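Local structure of 16S rRNA (adenine(1408)-N(1))-methyltransferase (3P2E) at residues Ile115-Ala126 against Tyr168-Phe177. The protein methylates the N1 position of adenine 1408 in 16S rRNA of assembled 30S subunits, using S-adenosyl-L-methionine, and so confers resistance to various aminoglycosides. Numbering follows the deposited sequence.
Sequences IKPNRDILSNVA and YKAELSNSGF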
# COMPACT_ATOMS: atom_id res chain seq x y z
N ILE A 115 -10.12 -8.70 -4.92
CA ILE A 115 -10.64 -10.07 -4.99
C ILE A 115 -11.54 -10.45 -6.17
O ILE A 115 -11.47 -11.59 -6.65
CB ILE A 115 -11.41 -10.43 -3.70
CG1 ILE A 115 -10.52 -10.16 -2.48
CG2 ILE A 115 -11.83 -11.89 -3.72
CD1 ILE A 115 -9.19 -10.84 -2.53
N LYS A 116 -12.36 -9.52 -6.65
CA LYS A 116 -13.28 -9.81 -7.75
C LYS A 116 -12.61 -10.42 -8.98
O LYS A 116 -12.97 -11.52 -9.41
CB LYS A 116 -14.07 -8.56 -8.13
CG LYS A 116 -15.23 -8.83 -9.08
CD LYS A 116 -16.14 -7.62 -9.22
CE LYS A 116 -15.44 -6.46 -9.92
NZ LYS A 116 -15.16 -6.76 -11.35
N PRO A 117 -11.66 -9.71 -9.60
CA PRO A 117 -11.14 -8.38 -9.27
C PRO A 117 -11.80 -7.35 -10.19
O PRO A 117 -12.48 -7.71 -11.14
CB PRO A 117 -9.66 -8.52 -9.56
CG PRO A 117 -9.69 -9.33 -10.83
CD PRO A 117 -10.74 -10.39 -10.53
N ASN A 118 -11.59 -6.07 -9.89
CA ASN A 118 -12.13 -5.00 -10.72
C ASN A 118 -10.97 -4.63 -11.65
O ASN A 118 -10.01 -3.98 -11.22
CB ASN A 118 -12.50 -3.80 -9.83
CG ASN A 118 -13.23 -2.71 -10.60
OD1 ASN A 118 -12.77 -2.25 -11.64
ND2 ASN A 118 -14.36 -2.28 -10.07
N ARG A 119 -11.06 -5.04 -12.91
CA ARG A 119 -9.99 -4.78 -13.86
C ARG A 119 -9.66 -3.31 -14.10
O ARG A 119 -8.49 -2.93 -14.13
CB ARG A 119 -10.28 -5.47 -15.20
CG ARG A 119 -10.25 -6.99 -15.12
CD ARG A 119 -10.26 -7.62 -16.50
NE ARG A 119 -11.45 -7.26 -17.27
CZ ARG A 119 -12.67 -7.68 -16.99
NH1 ARG A 119 -12.88 -8.49 -15.96
NH2 ARG A 119 -13.70 -7.30 -17.74
N ASP A 120 -10.69 -2.48 -14.26
CA ASP A 120 -10.46 -1.06 -14.51
C ASP A 120 -9.73 -0.40 -13.35
O ASP A 120 -8.75 0.32 -13.55
CB ASP A 120 -11.79 -0.35 -14.77
CG ASP A 120 -11.60 1.13 -15.07
OD1 ASP A 120 -10.83 1.47 -15.99
OD2 ASP A 120 -12.24 1.96 -14.39
N ILE A 121 -10.18 -0.66 -12.12
CA ILE A 121 -9.53 -0.07 -10.96
C ILE A 121 -8.10 -0.58 -10.80
O ILE A 121 -7.18 0.20 -10.55
CB ILE A 121 -10.32 -0.38 -9.66
CG1 ILE A 121 -11.73 0.20 -9.75
CG2 ILE A 121 -9.59 0.23 -8.47
CD1 ILE A 121 -11.77 1.71 -9.89
N LEU A 122 -7.89 -1.89 -10.96
CA LEU A 122 -6.54 -2.43 -10.84
C LEU A 122 -5.64 -1.82 -11.91
O LEU A 122 -4.44 -1.61 -11.69
CB LEU A 122 -6.54 -3.96 -10.94
CG LEU A 122 -7.14 -4.69 -9.73
CD1 LEU A 122 -6.82 -6.18 -9.84
CD2 LEU A 122 -6.58 -4.13 -8.43
N SER A 123 -6.21 -1.53 -13.07
CA SER A 123 -5.44 -0.92 -14.15
C SER A 123 -4.94 0.45 -13.69
O SER A 123 -3.80 0.83 -13.99
CB SER A 123 -6.30 -0.77 -15.41
OG SER A 123 -6.62 -2.03 -15.95
N ASN A 124 -5.79 1.19 -12.97
CA ASN A 124 -5.40 2.51 -12.46
C ASN A 124 -4.24 2.35 -11.49
O ASN A 124 -3.31 3.17 -11.48
CB ASN A 124 -6.54 3.20 -11.70
CG ASN A 124 -7.78 3.42 -12.54
OD1 ASN A 124 -7.70 3.63 -13.75
ND2 ASN A 124 -8.94 3.40 -11.88
N VAL A 125 -4.29 1.32 -10.65
CA VAL A 125 -3.23 1.09 -9.68
C VAL A 125 -1.93 0.71 -10.40
O VAL A 125 -0.85 1.13 -10.01
CB VAL A 125 -3.60 -0.02 -8.67
CG1 VAL A 125 -2.44 -0.25 -7.71
CG2 VAL A 125 -4.85 0.37 -7.91
N ALA A 126 -2.05 -0.09 -11.45
CA ALA A 126 -0.86 -0.50 -12.19
C ALA A 126 -0.20 0.71 -12.85
O ALA A 126 1.02 0.74 -13.02
CB ALA A 126 -1.23 -1.54 -13.24
N TYR A 168 -8.31 -15.92 -12.55
CA TYR A 168 -7.83 -14.80 -11.74
C TYR A 168 -6.51 -14.27 -12.29
O TYR A 168 -6.31 -13.06 -12.40
CB TYR A 168 -7.63 -15.23 -10.28
CG TYR A 168 -7.33 -14.08 -9.35
CD1 TYR A 168 -8.32 -13.17 -8.98
CD2 TYR A 168 -6.03 -13.86 -8.87
CE1 TYR A 168 -8.03 -12.07 -8.16
CE2 TYR A 168 -5.73 -12.77 -8.06
CZ TYR A 168 -6.73 -11.88 -7.71
OH TYR A 168 -6.42 -10.80 -6.92
N LYS A 169 -5.61 -15.18 -12.66
CA LYS A 169 -4.31 -14.79 -13.20
C LYS A 169 -4.47 -13.98 -14.48
O LYS A 169 -3.77 -12.99 -14.70
CB LYS A 169 -3.45 -16.02 -13.46
CG LYS A 169 -1.99 -15.71 -13.75
CD LYS A 169 -1.16 -16.98 -13.86
CE LYS A 169 0.30 -16.67 -14.12
NZ LYS A 169 1.14 -17.90 -14.20
N ALA A 170 -5.40 -14.40 -15.34
CA ALA A 170 -5.63 -13.72 -16.60
C ALA A 170 -6.22 -12.33 -16.39
O ALA A 170 -5.84 -11.38 -17.06
CB ALA A 170 -6.56 -14.54 -17.49
N GLU A 171 -7.15 -12.23 -15.45
CA GLU A 171 -7.78 -10.95 -15.14
C GLU A 171 -6.76 -9.96 -14.62
O GLU A 171 -6.74 -8.80 -15.04
CB GLU A 171 -8.90 -11.17 -14.12
CG GLU A 171 -10.10 -11.89 -14.72
CD GLU A 171 -10.98 -12.57 -13.69
OE1 GLU A 171 -12.08 -13.03 -14.07
OE2 GLU A 171 -10.58 -12.66 -12.51
N LEU A 172 -5.89 -10.40 -13.72
CA LEU A 172 -4.87 -9.51 -13.20
C LEU A 172 -3.90 -9.13 -14.32
O LEU A 172 -3.51 -7.97 -14.45
CB LEU A 172 -4.11 -10.16 -12.04
CG LEU A 172 -4.47 -9.62 -10.65
CD1 LEU A 172 -5.96 -9.83 -10.38
CD2 LEU A 172 -3.63 -10.31 -9.58
N SER A 173 -3.52 -10.11 -15.13
CA SER A 173 -2.61 -9.85 -16.23
C SER A 173 -3.16 -8.77 -17.15
O SER A 173 -2.42 -7.90 -17.62
CB SER A 173 -2.36 -11.13 -17.04
OG SER A 173 -1.48 -10.86 -18.11
N ASN A 174 -4.47 -8.81 -17.38
CA ASN A 174 -5.12 -7.82 -18.24
C ASN A 174 -5.01 -6.42 -17.66
O ASN A 174 -5.05 -5.43 -18.39
CB ASN A 174 -6.60 -8.17 -18.45
CG ASN A 174 -6.79 -9.45 -19.24
OD1 ASN A 174 -6.21 -9.63 -20.31
ND2 ASN A 174 -7.61 -10.36 -18.71
N SER A 175 -4.88 -6.33 -16.34
CA SER A 175 -4.77 -5.05 -15.65
C SER A 175 -3.33 -4.60 -15.49
O SER A 175 -3.07 -3.50 -15.00
CB SER A 175 -5.43 -5.12 -14.27
OG SER A 175 -6.83 -5.34 -14.39
N GLY A 176 -2.39 -5.45 -15.90
CA GLY A 176 -0.98 -5.12 -15.80
C GLY A 176 -0.24 -5.85 -14.70
O GLY A 176 0.97 -5.65 -14.52
N PHE A 177 -0.94 -6.70 -13.95
CA PHE A 177 -0.30 -7.44 -12.87
C PHE A 177 -0.02 -8.90 -13.23
O PHE A 177 -0.94 -9.68 -13.49
CB PHE A 177 -1.17 -7.37 -11.61
CG PHE A 177 -1.28 -5.98 -11.03
CD1 PHE A 177 -0.19 -5.38 -10.41
CD2 PHE A 177 -2.48 -5.28 -11.12
CE1 PHE A 177 -0.29 -4.10 -9.89
CE2 PHE A 177 -2.59 -3.99 -10.60
CZ PHE A 177 -1.49 -3.40 -9.98
O HOH W 1 -11.77 -14.19 -10.79
O HOH W 2 -7.75 -4.02 -17.48
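Ser175 OG donates to Arg119 O over 2.9 Å, the one direct hydrogen bond joining the two segments. With chi1 at -65°, Ser175 OG lies beside its own backbone N and faces helix 119-126; the bond meets Arg119 O in the carbonyl plane, on a lone pair. The same carbonyl accepts Ser123 N and, from above its plane, Ser123 OG, so three donors grip one oxygen in the first turn of helix 119-126. Alongside, Leu122 CB rests on Ser175 CB at 3.7 Å, and Leu122 CD1 meets Leu172 CD1, which also touches Pro117 CG at 3.8 Å.

Phe177 brings its ring edge up to Leu122 O, with CE2 3.2 Å from that oxygen, while Ala126 CB makes an off-centre CH-pi contact 4.2 Å from the ring centroid. At the other end Pro117, after a cis peptide bond, packs against the Tyr168 ring, and Pro117 CD lies 3.0 Å from Glu171 OE2. Water 1 donates to Glu171 OE2 and Lys116 O, bridging the segments.

Further out, Asn118 OD1 caps helix 119-126 through Ile121 N, a Schellman motif at Gly176 turns the chain into Phe177, and Tyr168 OH bonds to Val114 O. Helix segments 119-126 and 168-175 cross at -50° beside the Rossmann-like sheet, where Phe177 meets Phe135 and Phe137 of strand 133-139. One carbonyl shared among three donors thus pins an apolar seam from within, with water 1 as a second polar link.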